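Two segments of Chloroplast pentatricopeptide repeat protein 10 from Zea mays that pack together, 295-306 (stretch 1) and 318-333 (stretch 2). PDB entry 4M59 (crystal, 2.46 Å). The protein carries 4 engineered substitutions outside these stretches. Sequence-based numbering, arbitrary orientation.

Stretch 1 (295-306) VGKVDEALALFD
Stretch 2 318-333: NTYNLVLGMLGKKSRF

Antiparallel helices commonly pack through apolar side chains; in these two segments of a maize pentatricopeptide repeat protein a salt bridge lies beside that contact. Helix 298-306 and helix 318-328 run at 157° to each other, their axes 10.9 Å apart at closest approach, and the two stretches bury 570 Å² between them, both sides summed. The register is set by Val-298 opposite Met-326 (CA to CA 7.3 Å) and Leu-302 opposite Val-323 (CA to CA 7.9 Å).

The first helix is preceded by Gly-296, which ends an earlier helix in a Schellman motif. Its phi/psi of 118/18 would jam a CB against the preceding carbonyl, so glycine suits the position. From Val-298 onward, regular i to i+4 bonding places Val-298, Ala-301, Leu-302 and Phe-305 along the contact.

Met-326 (chi1 m, chi2 t, chi3 34°) extends its flexible thioether so that CE lies 3.5 Å from CG1 of buried Val-298 (chi1 m), whose CA-to-CB bond points toward the second stretch, and 3.8 Å from Ala-301 CB; the short alanine side chain takes up little of the space between the helices. Ala-301, Phe-305 and Val-323 are buried as well. Leu-302 leaves its backbone sideways, and its off-well torsions (chi1 -111°, chi2 26°) accompany a reach by both methyls: CD1 lies 3.8 Å from Val-323 CG1, and CD2 4.1 Å from Leu-327 CD2, with Leu-327 in the mt rotamer.

Phe-305 (chi1 t, chi2 41°) has more of its surface covered by the other stretch than any other residue here, 92 Å². Val-323, also t, sets CG2 over one ring face, 4.1 Å from the centroid and 9° off the normal, a CH-pi contact. The ring's edge meets the face of Tyr-320 (chi1 -92°, chi2 -71°), with centroids 5.3 Å apart, planes at 84° and Phe-305 CE2 3.7 Å from Tyr-320 CE1. The tyrosine OH is hydrogen-bonded elsewhere in the structure, and its ring face offers an apolar surface here. Thr-319 (chi1 m) adds its methyl, CG2 lying 4.1 Å from Phe-305 CE1.

A type I turn from Gly-328 to Ser-331 follows on from the helical residues. Ser-331 has positive phi (53/44) in a second Schellman motif, with Arg-332 N bonded to Leu-327 O at 3.1 Å. The CA-to-CB bond of Arg-332 (chi1 m, chi2 147°, chi3 p, chi4 109°) points toward the first stretch. Its NH1 donates to Asp-299 OD2 at 3.2 Å in a salt bridge, supplemented by a weak bond from NH2 to the same OD2 at 3.5 Å. The carboxylate approaches the guanidinium edge, while Leu-302 CD2 lies 4.0 Å from Arg-332 NH1. Asp-299 (chi1 m), exposed, suits this charged margin.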

# COMPACT_ATOMS: atom_id res chain seq x y z
N VAL A 295 7.23 -1.68 -11.54
CA VAL A 295 7.92 -2.83 -11.00
C VAL A 295 8.78 -2.34 -9.88
O VAL A 295 8.91 -2.99 -8.85
CB VAL A 295 8.79 -3.48 -12.07
CG1 VAL A 295 9.81 -4.39 -11.44
CG2 VAL A 295 7.94 -4.25 -13.04
N GLY A 296 9.35 -1.18 -10.07
CA GLY A 296 10.20 -0.59 -9.06
C GLY A 296 11.61 -0.42 -9.55
O GLY A 296 12.54 -0.26 -8.76
N LYS A 297 11.78 -0.44 -10.86
CA LYS A 297 13.08 -0.23 -11.44
C LYS A 297 13.05 1.02 -12.29
O LYS A 297 12.78 0.98 -13.48
CB LYS A 297 13.52 -1.47 -12.22
CG LYS A 297 13.93 -2.62 -11.31
CD LYS A 297 14.60 -3.75 -12.06
CE LYS A 297 13.63 -4.50 -12.93
NZ LYS A 297 14.12 -5.86 -13.21
N VAL A 298 13.36 2.14 -11.65
CA VAL A 298 13.12 3.45 -12.21
C VAL A 298 14.35 4.09 -12.82
O VAL A 298 14.24 4.99 -13.65
CB VAL A 298 12.61 4.38 -11.14
CG1 VAL A 298 11.18 4.06 -10.82
CG2 VAL A 298 13.45 4.21 -9.92
N ASP A 299 15.52 3.65 -12.42
CA ASP A 299 16.73 4.21 -12.97
C ASP A 299 16.84 3.77 -14.41
O ASP A 299 17.45 4.45 -15.22
CB ASP A 299 17.93 3.75 -12.17
CG ASP A 299 17.63 3.71 -10.68
OD1 ASP A 299 16.85 2.83 -10.27
OD2 ASP A 299 18.18 4.54 -9.94
N GLU A 300 16.22 2.64 -14.72
CA GLU A 300 16.20 2.14 -16.08
C GLU A 300 15.29 2.99 -16.95
O GLU A 300 15.66 3.37 -18.05
CB GLU A 300 15.74 0.69 -16.14
CG GLU A 300 16.74 -0.33 -15.62
CD GLU A 300 16.54 -1.70 -16.24
OE1 GLU A 300 16.84 -2.71 -15.58
OE2 GLU A 300 16.09 -1.77 -17.40
N ALA A 301 14.10 3.27 -16.45
CA ALA A 301 13.14 4.00 -17.23
C ALA A 301 13.71 5.34 -17.59
O ALA A 301 13.50 5.86 -18.66
CB ALA A 301 11.88 4.16 -16.46
N LEU A 302 14.47 5.90 -16.65
CA LEU A 302 15.15 7.16 -16.87
C LEU A 302 16.09 7.01 -18.06
O LEU A 302 16.10 7.84 -18.97
CB LEU A 302 15.96 7.55 -15.63
CG LEU A 302 15.47 8.76 -14.82
CD1 LEU A 302 13.97 8.97 -15.00
CD2 LEU A 302 15.81 8.58 -13.35
N ALA A 303 16.86 5.93 -18.04
CA ALA A 303 17.78 5.65 -19.11
C ALA A 303 17.07 5.64 -20.44
O ALA A 303 17.56 6.21 -21.40
CB ALA A 303 18.45 4.34 -18.87
N LEU A 304 15.90 5.02 -20.51
CA LEU A 304 15.17 5.02 -21.77
C LEU A 304 14.82 6.43 -22.11
O LEU A 304 14.82 6.82 -23.27
CB LEU A 304 13.87 4.21 -21.70
CG LEU A 304 13.00 4.12 -22.97
CD1 LEU A 304 12.17 2.87 -22.91
CD2 LEU A 304 12.08 5.30 -23.19
N PHE A 305 14.50 7.19 -21.08
CA PHE A 305 14.01 8.51 -21.32
C PHE A 305 15.11 9.33 -21.96
O PHE A 305 14.84 10.17 -22.80
CB PHE A 305 13.48 9.15 -20.05
CG PHE A 305 12.65 10.35 -20.30
CD1 PHE A 305 11.75 10.35 -21.32
CD2 PHE A 305 12.77 11.47 -19.53
CE1 PHE A 305 10.99 11.43 -21.57
CE2 PHE A 305 12.02 12.55 -19.79
CZ PHE A 305 11.12 12.53 -20.80
N ASP A 306 16.35 9.05 -21.57
CA ASP A 306 17.50 9.71 -22.17
C ASP A 306 17.59 9.38 -23.65
O ASP A 306 18.06 10.19 -24.45
CB ASP A 306 18.78 9.28 -21.46
CG ASP A 306 19.21 10.24 -20.38
OD1 ASP A 306 18.55 11.29 -20.21
OD2 ASP A 306 20.21 9.96 -19.69
N ASN A 318 2.67 15.51 -20.84
CA ASN A 318 2.07 14.31 -20.31
C ASN A 318 3.11 13.27 -20.08
O ASN A 318 3.06 12.53 -19.11
CB ASN A 318 1.04 13.77 -21.28
CG ASN A 318 0.13 14.83 -21.79
OD1 ASN A 318 0.06 15.92 -21.23
ND2 ASN A 318 -0.59 14.53 -22.85
N THR A 319 4.07 13.20 -20.99
CA THR A 319 5.18 12.28 -20.87
C THR A 319 6.07 12.66 -19.70
O THR A 319 6.48 11.81 -18.93
CB THR A 319 6.00 12.29 -22.15
OG1 THR A 319 5.14 12.17 -23.27
CG2 THR A 319 6.96 11.15 -22.15
N TYR A 320 6.34 13.95 -19.56
CA TYR A 320 7.16 14.43 -18.48
C TYR A 320 6.52 14.23 -17.12
O TYR A 320 7.17 13.78 -16.20
CB TYR A 320 7.50 15.90 -18.69
CG TYR A 320 8.79 16.16 -19.43
CD1 TYR A 320 10.01 15.91 -18.84
CD2 TYR A 320 8.80 16.69 -20.70
CE1 TYR A 320 11.18 16.15 -19.49
CE2 TYR A 320 9.97 16.93 -21.36
CZ TYR A 320 11.16 16.66 -20.75
OH TYR A 320 12.34 16.90 -21.39
N ASN A 321 5.24 14.56 -16.99
CA ASN A 321 4.54 14.38 -15.73
C ASN A 321 4.58 12.93 -15.31
O ASN A 321 4.66 12.62 -14.14
CB ASN A 321 3.08 14.77 -15.84
CG ASN A 321 2.88 16.16 -16.30
OD1 ASN A 321 1.85 16.50 -16.84
ND2 ASN A 321 3.88 16.98 -16.07
N LEU A 322 4.49 12.07 -16.30
CA LEU A 322 4.53 10.65 -16.08
C LEU A 322 5.83 10.31 -15.40
O LEU A 322 5.86 9.59 -14.42
CB LEU A 322 4.43 9.96 -17.44
CG LEU A 322 4.39 8.45 -17.58
CD1 LEU A 322 3.45 8.14 -18.68
CD2 LEU A 322 5.75 7.89 -17.92
N VAL A 323 6.92 10.86 -15.92
CA VAL A 323 8.24 10.59 -15.41
C VAL A 323 8.43 11.20 -14.03
O VAL A 323 9.03 10.61 -13.15
CB VAL A 323 9.31 11.14 -16.33
CG1 VAL A 323 10.67 10.75 -15.85
CG2 VAL A 323 9.10 10.62 -17.72
N LEU A 324 7.91 12.40 -13.86
CA LEU A 324 8.00 13.09 -12.59
C LEU A 324 7.29 12.32 -11.51
O LEU A 324 7.79 12.20 -10.40
CB LEU A 324 7.42 14.49 -12.72
CG LEU A 324 8.23 15.43 -13.60
CD1 LEU A 324 7.49 16.68 -13.89
CD2 LEU A 324 9.52 15.76 -12.94
N GLY A 325 6.12 11.80 -11.83
CA GLY A 325 5.34 11.05 -10.88
C GLY A 325 6.11 9.88 -10.33
O GLY A 325 6.09 9.62 -9.15
N MET A 326 6.79 9.18 -11.24
CA MET A 326 7.63 8.05 -10.88
C MET A 326 8.68 8.51 -9.89
O MET A 326 8.94 7.85 -8.88
CB MET A 326 8.33 7.49 -12.12
CG MET A 326 7.45 6.62 -12.99
SD MET A 326 8.39 5.95 -14.38
CE MET A 326 10.00 5.73 -13.62
N LEU A 327 9.30 9.65 -10.18
CA LEU A 327 10.33 10.18 -9.32
C LEU A 327 9.74 10.65 -8.03
O LEU A 327 10.43 10.76 -7.03
CB LEU A 327 11.02 11.34 -10.01
CG LEU A 327 11.65 11.03 -11.34
CD1 LEU A 327 12.12 12.29 -11.97
CD2 LEU A 327 12.79 10.10 -11.12
N GLY A 328 8.45 10.95 -8.06
CA GLY A 328 7.79 11.52 -6.91
C GLY A 328 7.81 10.56 -5.76
O GLY A 328 8.23 10.89 -4.66
N LYS A 329 7.45 9.34 -6.07
CA LYS A 329 7.33 8.33 -5.08
C LYS A 329 8.63 7.97 -4.50
O LYS A 329 8.70 7.35 -3.48
CB LYS A 329 6.73 7.11 -5.70
CG LYS A 329 5.31 7.28 -6.00
CD LYS A 329 4.96 6.66 -7.31
CE LYS A 329 3.49 6.70 -7.52
NZ LYS A 329 2.82 7.84 -6.86
N LYS A 330 9.70 8.35 -5.19
CA LYS A 330 11.06 8.12 -4.70
C LYS A 330 11.58 9.43 -4.12
O LYS A 330 12.66 9.48 -3.53
CB LYS A 330 11.96 7.65 -5.83
CG LYS A 330 12.15 6.14 -5.88
CD LYS A 330 10.86 5.41 -5.56
CE LYS A 330 11.13 4.03 -4.99
NZ LYS A 330 11.37 3.02 -6.06
N SER A 331 10.79 10.48 -4.29
CA SER A 331 11.11 11.79 -3.78
C SER A 331 12.49 12.22 -4.22
O SER A 331 13.26 12.75 -3.44
CB SER A 331 11.06 11.78 -2.26
OG SER A 331 12.18 11.09 -1.75
N ARG A 332 12.79 11.99 -5.48
CA ARG A 332 14.10 12.35 -5.99
C ARG A 332 14.10 13.81 -6.38
O ARG A 332 14.09 14.15 -7.55
CB ARG A 332 14.49 11.45 -7.16
CG ARG A 332 15.04 10.09 -6.71
CD ARG A 332 14.70 8.96 -7.67
NE ARG A 332 15.69 8.78 -8.73
CZ ARG A 332 16.52 7.75 -8.81
NH1 ARG A 332 17.38 7.68 -9.81
NH2 ARG A 332 16.50 6.81 -7.89
N PHE A 333 14.11 14.67 -5.37
CA PHE A 333 13.97 16.11 -5.54
C PHE A 333 14.87 16.73 -6.62
O PHE A 333 14.37 17.32 -7.58
CB PHE A 333 14.19 16.83 -4.21
CG PHE A 333 13.36 16.29 -3.09
CD1 PHE A 333 12.09 15.78 -3.34
CD2 PHE A 333 13.83 16.29 -1.79
CE1 PHE A 333 11.32 15.28 -2.31
CE2 PHE A 333 13.06 15.80 -0.75
CZ PHE A 333 11.80 15.29 -1.01